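Local coordinates for protein aminoglycoside phosphotransferase (Streptomyces rimosus, PDB 6FUC) that probably uses ATP to phosphorylate the aminoglycoside antibiotic streptomycin at its 3''-hydroxyl, a kinase-like reaction that confers resistance, at residues F151-Q156 and H265-L269; G38-C44 and A83-T89; R129-E133 and R175-E179. All blocks are in the same frame, centred on the assembly; numbering follows the deposited sequence.

Interaction 1: F151-Q156 and H265-L269; sequences FLPEEQ and HLDPL
His265 lies beneath the side-chain amide of Gln156. Its CB carries the ring off the C-terminal part of helix 257-266, and chi1 of -70° sets CG anti to the carbonyl carbon, which swings the imidazole to the loop 151-156. All five ring atoms lie about equally far from Gln156 NE2, which sits 3.4 Å above the ring plane over its centre, with the amide turned 64° from the ring. CD2 meets Pro153 CG obliquely at 3.9 Å. At the tip, His265 NE2 is hydrogen-bonded at 2.9 Å to the oxygen of a water lying in the ring plane, which donates to Glu155 OE2. A second water donates both to Gln156 OE1 and to the backbone O of His265, gripping OE1 while NE2 rests over the ring face. Further along, the Pro268 ring fits against the loop: its CB is 3.4 Å from Phe151 O, and its CG is 3.7 Å from Leu152 CD2. The same methyl also reaches Leu269 CD2, and Leu164 of helix 161-168 packs on Leu152. Segment 265-269 thus joins the loop after helix 131-143 through apolar contacts round Pro268, an amide-ring contact and two water bridges.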
ATOM      1  N   PHE A 151      13.539   4.475  -3.244  1.00 19.05           N
ATOM      2  CA  PHE A 151      12.116   4.816  -2.943  1.00 18.83           C
ATOM      3  C   PHE A 151      11.919   6.282  -2.884  1.00 16.95           C
ATOM      4  O   PHE A 151      10.772   6.724  -2.868  1.00 16.58           O
ATOM      5  CB  PHE A 151      11.674   4.184  -1.623  1.00 18.25           C
ATOM      6  CG  PHE A 151      11.748   2.668  -1.567  1.00 20.48           C
ATOM      7  CD1 PHE A 151      11.913   1.903  -2.688  1.00 22.17           C
ATOM      8  CD2 PHE A 151      11.592   2.041  -0.318  1.00 21.58           C
ATOM      9  CE1 PHE A 151      11.981   0.516  -2.578  1.00 29.57           C
ATOM     10  CE2 PHE A 151      11.701   0.686  -0.192  1.00 24.28           C
ATOM     11  CZ  PHE A 151      11.852  -0.086  -1.325  1.00 24.56           C
ATOM     12  N   LEU A 152      12.975   7.057  -2.755  1.00 16.95           N
ATOM     13  CA  LEU A 152      12.847   8.492  -2.610  1.00 16.60           C
ATOM     14  C   LEU A 152      12.542   9.136  -3.958  1.00 17.26           C
ATOM     15  O   LEU A 152      12.944   8.621  -5.009  1.00 21.26           O
ATOM     16  CB  LEU A 152      14.127   9.062  -2.044  1.00 16.49           C
ATOM     17  CG  LEU A 152      14.465   8.716  -0.614  1.00 15.68           C
ATOM     18  CD1 LEU A 152      15.909   9.095  -0.298  1.00 16.48           C
ATOM     19  CD2 LEU A 152      13.502   9.407   0.333  1.00 17.75           C
ATOM     20  N   PRO A 153      11.954  10.319  -3.955  1.00 17.94           N
ATOM     21  CA  PRO A 153      11.906  11.126  -5.175  1.00 20.24           C
ATOM     22  C   PRO A 153      13.301  11.320  -5.744  1.00 23.73           C
ATOM     23  O   PRO A 153      14.249  11.494  -4.978  1.00 19.93           O
ATOM     24  CB  PRO A 153      11.367  12.462  -4.671  1.00 21.19           C
ATOM     25  CG  PRO A 153      10.651  12.134  -3.445  1.00 19.83           C
ATOM     26  CD  PRO A 153      11.349  11.022  -2.797  1.00 17.67           C
ATOM     27  N   GLU A 154      13.394  11.328  -7.068  1.00 23.64           N
ATOM     28  CA  GLU A 154      14.703  11.413  -7.701  1.00 26.99           C
ATOM     29  C   GLU A 154      15.599  12.525  -7.111  1.00 25.19           C
ATOM     30  O   GLU A 154      16.796  12.332  -6.903  1.00 27.48           O
ATOM     31  CB  GLU A 154      14.505  11.612  -9.210  1.00 30.35           C
ATOM     32  CG  GLU A 154      15.734  11.225 -10.014  1.00 37.49           C
ATOM     33  N   GLU A 155      15.028  13.698  -6.896  1.00 25.77           N
ATOM     34  CA  GLU A 155      15.795  14.858  -6.438  1.00 25.67           C
ATOM     35  C   GLU A 155      16.318  14.753  -4.991  1.00 22.10           C
ATOM     36  O   GLU A 155      17.130  15.566  -4.562  1.00 23.99           O
ATOM     37  CB  GLU A 155      14.975  16.145  -6.680  1.00 26.80           C
ATOM     38  CG  GLU A 155      13.750  16.358  -5.794  1.00 26.69           C
ATOM     39  CD  GLU A 155      12.464  15.625  -6.208  1.00 30.24           C
ATOM     40  OE1 GLU A 155      12.475  14.760  -7.151  1.00 29.55           O
ATOM     41  OE2 GLU A 155      11.427  15.948  -5.575  1.00 31.32           O
ATOM     42  N   GLN A 156      15.810  13.769  -4.232  1.00 19.34           N
ATOM     43  CA  GLN A 156      16.186  13.541  -2.843  1.00 18.26           C
ATOM     44  C   GLN A 156      17.174  12.410  -2.661  1.00 18.04           C
ATOM     45  O   GLN A 156      17.630  12.196  -1.546  1.00 18.19           O
ATOM     46  CB  GLN A 156      14.924  13.243  -2.021  1.00 16.73           C
ATOM     47  CG  GLN A 156      14.001  14.431  -1.901  1.00 17.63           C
ATOM     48  CD  GLN A 156      12.835  14.179  -0.980  1.00 14.72           C
ATOM     49  OE1 GLN A 156      12.666  13.103  -0.439  1.00 15.67           O
ATOM     50  NE2 GLN A 156      12.038  15.148  -0.827  1.00 17.30           N
ATOM     51  N   HIS A 265       6.589  12.734   0.608  1.00  9.24           N
ATOM     52  CA  HIS A 265       7.944  12.775   1.103  1.00  9.74           C
ATOM     53  C   HIS A 265       8.181  11.944   2.391  1.00  9.64           C
ATOM     54  O   HIS A 265       9.280  11.416   2.583  1.00 10.54           O
ATOM     55  CB  HIS A 265       8.371  14.210   1.335  1.00 10.04           C
ATOM     56  CG  HIS A 265       8.546  14.943   0.045  1.00 11.75           C
ATOM     57  ND1 HIS A 265       8.866  16.285   0.007  1.00 15.72           N
ATOM     58  CD2 HIS A 265       8.437  14.536  -1.251  1.00 13.84           C
ATOM     59  CE1 HIS A 265       8.947  16.658  -1.267  1.00 18.49           C
ATOM     60  NE2 HIS A 265       8.685  15.621  -2.050  1.00 17.16           N
ATOM     61  N   LEU A 266       7.125  11.810   3.188  1.00  8.91           N
ATOM     62  CA  LEU A 266       7.249  10.991   4.395  1.00  8.69           C
ATOM     63  C   LEU A 266       7.339   9.514   4.020  1.00  8.69           C
ATOM     64  O   LEU A 266       8.109   8.734   4.628  1.00  9.17           O
ATOM     65  CB  LEU A 266       6.048  11.234   5.310  1.00  9.17           C
ATOM     66  CG  LEU A 266       6.012  10.389   6.573  1.00 10.73           C
ATOM     67  CD1 LEU A 266       7.223  10.587   7.479  1.00 12.98           C
ATOM     68  CD2 LEU A 266       4.701  10.657   7.315  1.00 12.24           C
ATOM     69  N   ASP A 267       6.497   9.064   3.088  1.00  9.04           N
ATOM     70  CA  ASP A 267       6.276   7.636   2.880  1.00  9.15           C
ATOM     71  C   ASP A 267       7.570   6.887   2.707  1.00  9.09           C
ATOM     72  O   ASP A 267       7.752   5.822   3.357  1.00  9.36           O
ATOM     73  CB  ASP A 267       5.287   7.421   1.723  1.00 11.11           C
ATOM     74  CG  ASP A 267       4.802   5.981   1.708  1.00 12.86           C
ATOM     75  OD1 ASP A 267       3.792   5.731   2.487  1.00 13.99           O
ATOM     76  OD2 ASP A 267       5.419   5.158   1.034  1.00 13.02           O
ATOM     77  N   PRO A 268       8.504   7.287   1.831  1.00  9.47           N
ATOM     78  CA  PRO A 268       9.670   6.454   1.638  1.00 10.40           C
ATOM     79  C   PRO A 268      10.548   6.282   2.846  1.00 10.59           C
ATOM     80  O   PRO A 268      11.314   5.323   2.952  1.00 12.77           O
ATOM     81  CB  PRO A 268      10.431   7.123   0.494  1.00 12.62           C
ATOM     82  CG  PRO A 268       9.903   8.449   0.418  1.00 15.25           C
ATOM     83  CD  PRO A 268       8.494   8.451   0.922  1.00 11.04           C
ATOM     84  N   LEU A 269      10.485   7.212   3.785  1.00  9.99           N
ATOM     85  CA  LEU A 269      11.250   7.175   5.016  1.00  9.99           C
ATOM     86  C   LEU A 269      10.740   6.116   6.010  1.00 10.11           C
ATOM     87  O   LEU A 269      11.370   5.863   6.995  1.00 11.01           O
ATOM     88  CB  LEU A 269      11.293   8.571   5.668  1.00 10.54           C
ATOM     89  CG  LEU A 269      11.811   9.663   4.780  1.00 11.35           C
ATOM     90  CD1 LEU A 269      11.679  10.979   5.522  1.00 12.79           C
ATOM     91  CD2 LEU A 269      13.215   9.434   4.322  1.00 13.51           C
TER
HETATM   92  O   HOH W   1       8.873  14.969  -4.856  1.00 26.96           O
HETATM   93  O   HOH W   2      11.655  12.861   2.111  1.00 12.96           O

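Interaction 2: G38-C44 and A83-T89; sequences GSRYAKC and AGLLTST
Tyr41 and Thr89 meet where strand 40-45 begins and strand 82-88 ends. The hydroxyl of Thr89 stands at the edge of the tyrosine ring, near its plane, with OG1 3.2 Å from Tyr41 CD1. In Thr89, chi1 of -62° sets OG1 anti to the carbonyl carbon, which aims the hydroxyl at the turn before strand 40-45; there it donates to Gly38 O at 2.7 Å. Thr89 N adds a nearly straight bond to Ser39 O (174°), although this donor lies above the carbonyl plane. Further in, Tyr41 pairs with Thr87 and Lys43 with Leu85, each through two backbone hydrogen bonds, and Ala42 and Leu86 form a non-hydrogen-bonded pair between them. Strand 40-45 is the central strand of the five-stranded antiparallel sheet of the kinase-like N-terminal lobe, and 82-88 is its neighbour. One face carries Tyr41, Thr87, Lys43 and Leu85. From it the extended Lys43 chain reaches a salt bridge from NZ to Glu56 of helix 50-63, consistent with the lysine-glutamate pair characteristic of the protein-kinase fold, while Leu85 rests on Leu53 and Arg57 of that helix. On the other face Ala42, Cys44 and Leu86 pack together with helix 4-12, which covers this side with Leu11 and Phe7: Ala42 CB lies 4.1 Å from Leu86 CG, and Cys44 SG passes 3.9 Å from Gly84 CA. Cys44 CB also approaches Ala83 O at 3.5 Å, and Thr87 OG1 stands beside Tyr41 CB on the opposite face.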
ATOM      1  N   GLY A  38      -1.943 -19.852 -10.025  1.00 21.97           N
ATOM      2  CA  GLY A  38      -2.132 -18.400  -9.936  1.00 19.51           C
ATOM      3  C   GLY A  38      -3.212 -17.924  -8.985  1.00 16.62           C
ATOM      4  O   GLY A  38      -3.412 -16.723  -8.896  1.00 18.36           O
ATOM      5  N   SER A  39      -3.925 -18.844  -8.338  1.00 16.45           N
ATOM      6  CA  SER A  39      -5.108 -18.512  -7.592  1.00 15.91           C
ATOM      7  C   SER A  39      -4.892 -18.146  -6.143  1.00 13.31           C
ATOM      8  O   SER A  39      -5.810 -17.643  -5.488  1.00 12.71           O
ATOM      9  CB  SER A  39      -6.106 -19.654  -7.641  1.00 20.82           C
ATOM     10  OG  SER A  39      -5.669 -20.772  -6.898  1.00 22.69           O
ATOM     11  N   ARG A  40      -3.701 -18.427  -5.612  1.00 12.33           N
ATOM     12  CA  ARG A  40      -3.395 -18.128  -4.222  1.00 12.30           C
ATOM     13  C   ARG A  40      -2.042 -17.461  -4.125  1.00 11.46           C
ATOM     14  O   ARG A  40      -1.123 -17.756  -4.926  1.00 13.01           O
ATOM     15  CB  ARG A  40      -3.389 -19.416  -3.363  1.00 14.50           C
ATOM     16  CG  ARG A  40      -4.725 -20.137  -3.365  1.00 16.57           C
ATOM     17  CD  ARG A  40      -4.821 -21.376  -2.464  1.00 16.80           C
ATOM     18  NE  ARG A  40      -6.210 -21.989  -2.675  0.50 17.72           N
ATOM     19  CZ  ARG A  40      -7.028 -22.501  -1.726  0.50 15.68           C
ATOM     20  NH1 ARG A  40      -6.640 -22.596  -0.474  0.50 18.69           N
ATOM     21  NH2 ARG A  40      -8.263 -22.880  -2.037  0.50 15.85           N
ATOM     22  N   TYR A  41      -1.925 -16.528  -3.187  1.00 11.74           N
ATOM     23  CA  TYR A  41      -0.688 -15.887  -2.841  1.00 10.59           C
ATOM     24  C   TYR A  41      -0.330 -16.220  -1.411  1.00 10.59           C
ATOM     25  O   TYR A  41      -1.201 -16.539  -0.594  1.00 10.55           O
ATOM     26  CB  TYR A  41      -0.784 -14.381  -2.998  1.00 14.72           C
ATOM     27  CG  TYR A  41      -0.611 -13.828  -4.375  1.00 14.61           C
ATOM     28  CD1 TYR A  41      -1.641 -13.870  -5.254  1.00 16.54           C
ATOM     29  CD2 TYR A  41       0.613 -13.295  -4.774  1.00 19.41           C
ATOM     30  CE1 TYR A  41      -1.521 -13.343  -6.533  1.00 17.99           C
ATOM     31  CE2 TYR A  41       0.785 -12.789  -6.091  1.00 20.96           C
ATOM     32  CZ  TYR A  41      -0.327 -12.811  -6.939  1.00 18.66           C
ATOM     33  OH  TYR A  41      -0.209 -12.235  -8.185  1.00 21.93           O
ATOM     34  N   ALA A  42       0.960 -16.116  -1.089  1.00 10.83           N
ATOM     35  CA  ALA A  42       1.419 -16.292   0.293  1.00 11.62           C
ATOM     36  C   ALA A  42       2.485 -15.248   0.616  1.00 11.83           C
ATOM     37  O   ALA A  42       3.412 -15.046  -0.190  1.00 17.91           O
ATOM     38  CB  ALA A  42       1.925 -17.651   0.591  1.00 13.81           C
ATOM     39  N   LYS A  43       2.411 -14.645   1.759  1.00 11.19           N
ATOM     40  CA  LYS A  43       3.451 -13.761   2.223  1.00 11.63           C
ATOM     41  C   LYS A  43       4.020 -14.356   3.457  1.00 11.02           C
ATOM     42  O   LYS A  43       3.268 -14.733   4.375  1.00 11.52           O
ATOM     43  CB  LYS A  43       2.862 -12.385   2.515  1.00 13.45           C
ATOM     44  CG  LYS A  43       3.813 -11.348   2.945  1.00 15.08           C
ATOM     45  CD  LYS A  43       3.177  -9.959   2.891  1.00 18.04           C
ATOM     46  CE  LYS A  43       4.139  -9.001   3.613  0.50 17.35           C
ATOM     47  NZ  LYS A  43       3.494  -7.652   3.639  0.50 18.75           N
ATOM     48  N   CYS A  44       5.346 -14.516   3.491  1.00 11.75           N
ATOM     49  CA  CYS A  44       5.994 -15.099   4.642  1.00 12.93           C
ATOM     50  C   CYS A  44       7.019 -14.176   5.213  1.00 14.18           C
ATOM     51  O   CYS A  44       7.684 -13.434   4.450  1.00 15.62           O
ATOM     52  CB  CYS A  44       6.696 -16.405   4.284  1.00 14.72           C
ATOM     53  SG  CYS A  44       5.613 -17.696   3.616  1.00 16.01           S
ATOM     54  N   ALA A  83       6.208 -16.976   9.932  1.00 13.13           N
ATOM     55  CA  ALA A  83       4.763 -17.128   9.670  1.00 11.40           C
ATOM     56  C   ALA A  83       4.501 -16.941   8.182  1.00 11.08           C
ATOM     57  O   ALA A  83       5.266 -16.272   7.451  1.00 12.79           O
ATOM     58  CB  ALA A  83       3.909 -16.151  10.484  1.00 12.20           C
ATOM     59  N   GLY A  84       3.396 -17.550   7.759  1.00 10.61           N
ATOM     60  CA  GLY A  84       2.879 -17.417   6.393  1.00 10.08           C
ATOM     61  C   GLY A  84       1.438 -17.082   6.407  1.00  9.00           C
ATOM     62  O   GLY A  84       0.637 -17.670   7.128  1.00  9.75           O
ATOM     63  N   LEU A  85       1.090 -16.106   5.557  1.00  8.67           N
ATOM     64  CA  LEU A  85      -0.270 -15.636   5.375  1.00  8.07           C
ATOM     65  C   LEU A  85      -0.692 -15.977   3.953  1.00  7.87           C
ATOM     66  O   LEU A  85      -0.128 -15.428   2.993  1.00  9.58           O
ATOM     67  CB  LEU A  85      -0.330 -14.126   5.603  1.00  8.22           C
ATOM     68  CG  LEU A  85      -1.598 -13.425   5.271  1.00  8.99           C
ATOM     69  CD1 LEU A  85      -2.779 -14.013   5.997  1.00  8.71           C
ATOM     70  CD2 LEU A  85      -1.495 -11.917   5.510  1.00 10.24           C
ATOM     71  N   LEU A  86      -1.652 -16.885   3.817  1.00  7.75           N
ATOM     72  CA  LEU A  86      -2.108 -17.341   2.498  1.00  8.13           C
ATOM     73  C   LEU A  86      -3.407 -16.619   2.179  1.00  8.36           C
ATOM     74  O   LEU A  86      -4.327 -16.602   3.003  1.00  8.97           O
ATOM     75  CB  LEU A  86      -2.316 -18.860   2.485  1.00  8.09           C
ATOM     76  CG  LEU A  86      -1.100 -19.738   2.511  1.00  9.86           C
ATOM     77  CD1 LEU A  86      -0.295 -19.644   3.770  1.00 11.32           C
ATOM     78  CD2 LEU A  86      -1.484 -21.176   2.269  1.00 11.11           C
ATOM     79  N   THR A  87      -3.497 -15.989   0.979  1.00  8.84           N
ATOM     80  CA  THR A  87      -4.648 -15.252   0.568  1.00  8.97           C
ATOM     81  C   THR A  87      -5.070 -15.614  -0.864  1.00  8.81           C
ATOM     82  O   THR A  87      -4.282 -16.105  -1.663  1.00 10.64           O
ATOM     83  CB  THR A  87      -4.378 -13.722   0.656  1.00 10.18           C
ATOM     84  OG1 THR A  87      -3.183 -13.410  -0.097  1.00 11.66           O
ATOM     85  CG2 THR A  87      -4.231 -13.232   2.120  1.00 11.14           C
ATOM     86  N   SER A  88      -6.337 -15.330  -1.155  1.00  8.97           N
ATOM     87  CA  SER A  88      -6.836 -15.506  -2.518  1.00  9.08           C
ATOM     88  C   SER A  88      -6.249 -14.391  -3.426  1.00  9.44           C
ATOM     89  O   SER A  88      -6.144 -13.231  -3.056  1.00 10.35           O
ATOM     90  CB  SER A  88      -8.338 -15.524  -2.534  1.00  9.84           C
ATOM     91  OG  SER A  88      -8.860 -14.319  -2.008  1.00 10.35           O
ATOM     92  N   THR A  89      -5.976 -14.770  -4.684  1.00 10.13           N
ATOM     93  CA  THR A  89      -5.669 -13.789  -5.694  1.00 10.27           C
ATOM     94  C   THR A  89      -6.837 -12.894  -5.954  1.00  8.94           C
ATOM     95  O   THR A  89      -7.967 -13.371  -6.097  1.00 10.72           O
ATOM     96  CB  THR A  89      -5.273 -14.503  -6.994  1.00 12.53           C
ATOM     97  OG1 THR A  89      -4.110 -15.254  -6.682  1.00 13.61           O
ATOM     98  CG2 THR A  89      -5.040 -13.572  -8.159  1.00 13.20           C
TER

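Interaction 3: R129-E133 and R175-E179; sequences RELGE and RLAQE
Leu131, the first residue of helix 131-143, brings its CA to within 6.6 Å of the CA of Leu176, so that the start of one helix of the mainly helical C-terminal lobe of this kinase-like fold abuts the flank of another, helix 172-181. Glu130 occupies the N-cap position, yet it is Glu179 that reaches across to the opening turn. Its CG stands anti to the backbone N (chi1 173°) and the chain stays extended beyond it, which carries the carboxylate to the helix start. There OE2 accepts from Leu131 N at 2.8 Å through its syn lone pair, in a somewhat bent bond (144°). The amino end of a helix would probably steady the negative charge of this buried acid. The same oxygen lies 3.4 Å from Glu130 CB, and the two glutamate chains cross at about a right angle. Their carboxylates are not in contact; Glu130 OE2 makes a salt bridge with Arg215. Apolar contact fills the rest of the junction: Leu131 CB meets Leu176 CD2 at 3.9 Å, and that methyl extends to Gly132 N. Leu131 also packs on Phe262 and Leu266 of helix 257-266, so it lies between that helix and helix 172-181. Its CD2 methyl sits 3.5 Å from Arg175 CB.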
ATOM      1  N   ARG A 129      -3.151   4.015  10.949  1.00  7.33           N
ATOM      2  CA  ARG A 129      -1.795   4.312  10.409  1.00  8.05           C
ATOM      3  C   ARG A 129      -1.637   5.832  10.454  1.00  6.89           C
ATOM      4  O   ARG A 129      -1.280   6.495   9.499  1.00  7.26           O
ATOM      5  CB  ARG A 129      -1.553   3.744   9.005  1.00  9.14           C
ATOM      6  CG  ARG A 129      -2.487   4.199   7.933  1.00  9.28           C
ATOM      7  CD  ARG A 129      -1.765   4.460   6.641  1.00  9.13           C
ATOM      8  NE  ARG A 129      -0.857   5.618   6.830  1.00  8.84           N
ATOM      9  CZ  ARG A 129       0.053   6.029   5.954  1.00  8.82           C
ATOM     10  NH1 ARG A 129       0.330   5.400   4.818  1.00 10.70           N
ATOM     11  NH2 ARG A 129       0.652   7.188   6.189  1.00 10.11           N
ATOM     12  N   GLU A 130      -1.938   6.398  11.628  1.00  7.51           N
ATOM     13  CA  GLU A 130      -1.982   7.810  11.814  1.00  8.35           C
ATOM     14  C   GLU A 130      -0.566   8.385  11.869  1.00  8.14           C
ATOM     15  O   GLU A 130       0.429   7.656  12.012  1.00  8.61           O
ATOM     16  CB  GLU A 130      -2.843   8.200  13.027  1.00  8.92           C
ATOM     17  CG  GLU A 130      -4.321   7.986  12.790  1.00  9.69           C
ATOM     18  CD  GLU A 130      -5.138   7.843  14.010  1.00 11.29           C
ATOM     19  OE1 GLU A 130      -4.569   7.464  15.112  1.00 13.78           O
ATOM     20  OE2 GLU A 130      -6.372   8.056  13.936  1.00 13.85           O
ATOM     21  N   LEU A 131      -0.503   9.717  11.764  1.00  8.63           N
ATOM     22  CA  LEU A 131       0.788  10.325  11.521  1.00  9.54           C
ATOM     23  C   LEU A 131       1.744  10.098  12.675  1.00  9.63           C
ATOM     24  O   LEU A 131       2.948   9.990  12.465  1.00 10.46           O
ATOM     25  CB  LEU A 131       0.557  11.817  11.246  1.00 10.54           C
ATOM     26  CG  LEU A 131       1.805  12.612  10.972  1.00 10.33           C
ATOM     27  CD1 LEU A 131       2.651  12.021   9.876  1.00 10.50           C
ATOM     28  CD2 LEU A 131       1.384  14.011  10.634  1.00 11.32           C
ATOM     29  N   GLY A 132       1.265  10.105  13.913  1.00 10.59           N
ATOM     30  CA  GLY A 132       2.211   9.893  15.007  1.00 11.21           C
ATOM     31  C   GLY A 132       2.913   8.568  14.924  1.00 10.21           C
ATOM     32  O   GLY A 132       4.135   8.462  15.166  1.00 12.10           O
ATOM     33  N   GLU A 133       2.189   7.503  14.556  1.00 10.41           N
ATOM     34  CA  GLU A 133       2.805   6.203  14.324  1.00 11.60           C
ATOM     35  C   GLU A 133       3.763   6.207  13.133  1.00 10.57           C
ATOM     36  O   GLU A 133       4.855   5.642  13.193  1.00 11.52           O
ATOM     37  CB  GLU A 133       1.743   5.140  14.063  1.00 14.20           C
ATOM     38  CG  GLU A 133       2.309   3.768  13.642  1.00 14.35           C
ATOM     39  CD  GLU A 133       1.265   2.701  13.484  1.00 14.90           C
ATOM     40  OE1 GLU A 133       0.084   2.925  13.815  1.00 13.66           O
ATOM     41  OE2 GLU A 133       1.716   1.574  13.151  1.00 23.28           O
ATOM     42  N   ARG A 175       0.115  18.989  10.420  1.00  7.40           N
ATOM     43  CA  ARG A 175      -0.431  17.853   9.662  1.00  7.27           C
ATOM     44  C   ARG A 175      -1.326  17.001  10.580  1.00  6.90           C
ATOM     45  O   ARG A 175      -2.342  16.461  10.109  1.00  7.53           O
ATOM     46  CB  ARG A 175       0.686  17.077   9.038  1.00  7.75           C
ATOM     47  CG  ARG A 175       1.493  17.871   8.033  1.00  8.59           C
ATOM     48  CD  ARG A 175       0.788  18.128   6.715  1.00 12.67           C
ATOM     49  NE  ARG A 175       1.656  19.129   5.963  1.00 15.28           N
ATOM     50  CZ  ARG A 175       1.465  20.399   5.955  0.50 11.78           C
ATOM     51  NH1 ARG A 175       0.381  20.896   6.515  0.50 12.00           N
ATOM     52  NH2 ARG A 175       2.389  21.155   5.380  0.50 14.90           N
ATOM     53  N   LEU A 176      -1.002  16.885  11.864  1.00  6.66           N
ATOM     54  CA  LEU A 176      -1.882  16.207  12.784  1.00  7.51           C
ATOM     55  C   LEU A 176      -3.246  16.892  12.876  1.00  7.96           C
ATOM     56  O   LEU A 176      -4.279  16.239  12.976  1.00  8.96           O
ATOM     57  CB  LEU A 176      -1.293  16.100  14.188  1.00  7.79           C
ATOM     58  CG  LEU A 176      -0.228  15.025  14.354  1.00  8.50           C
ATOM     59  CD1 LEU A 176       0.621  15.308  15.626  1.00  9.64           C
ATOM     60  CD2 LEU A 176      -0.789  13.631  14.444  1.00  9.38           C
ATOM     61  N   ALA A 177      -3.267  18.228  12.869  1.00  8.22           N
ATOM     62  CA  ALA A 177      -4.530  18.924  12.917  1.00  9.05           C
ATOM     63  C   ALA A 177      -5.352  18.646  11.671  1.00  9.03           C
ATOM     64  O   ALA A 177      -6.591  18.462  11.757  1.00 10.53           O
ATOM     65  CB  ALA A 177      -4.287  20.396  13.121  1.00 10.86           C
ATOM     66  N   GLN A 178      -4.683  18.623  10.516  1.00  8.27           N
ATOM     67  CA  GLN A 178      -5.427  18.306   9.248  1.00  8.28           C
ATOM     68  C   GLN A 178      -5.962  16.883   9.278  1.00  8.18           C
ATOM     69  O   GLN A 178      -7.066  16.619   8.820  1.00  9.75           O
ATOM     70  CB  GLN A 178      -4.531  18.571   8.055  1.00  8.59           C
ATOM     71  CG  GLN A 178      -4.240  20.053   7.883  1.00 10.01           C
ATOM     72  CD  GLN A 178      -3.198  20.301   6.827  1.00 12.03           C
ATOM     73  OE1 GLN A 178      -2.154  19.667   6.830  1.00 14.08           O
ATOM     74  NE2 GLN A 178      -3.437  21.257   6.000  1.00 15.85           N
ATOM     75  N   GLU A 179      -5.145  15.948   9.765  1.00  7.62           N
ATOM     76  CA  GLU A 179      -5.553  14.549   9.878  1.00  8.47           C
ATOM     77  C   GLU A 179      -6.764  14.455  10.810  1.00  9.56           C
ATOM     78  O   GLU A 179      -7.715  13.761  10.462  1.00 12.25           O
ATOM     79  CB  GLU A 179      -4.391  13.734  10.481  1.00  8.15           C
ATOM     80  CG  GLU A 179      -4.767  12.289  10.808  1.00  9.55           C
ATOM     81  CD  GLU A 179      -3.616  11.616  11.562  1.00  8.36           C
ATOM     82  OE1 GLU A 179      -3.448  11.864  12.766  1.00 10.64           O
ATOM     83  OE2 GLU A 179      -2.903  10.858  10.956  1.00 10.98           O
TER

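In the fold
From the N terminus, interaction 2 closes first: strand 40-45 leaves for helix 50-63 and strand 73-79, and strand 82-88 returns beside it, completing the centre of the N-terminal sheet before the other two contacts begin. In the helical lobe, 129-133 opens interaction 3 and 151-156 opens interaction 1; 175-179 then closes interaction 3 and 265-269 closes interaction 1, so the two loops cross. They also touch, with Leu266 CD2 3.6 Å from Leu131 CD1, tying helices 131-143, 172-181 and 257-266 together. Interaction 2 lies on the opposite side of the chain's centre from the other two, its centre about 29 Å from that of interaction 1 and 31 Å from that of interaction 3.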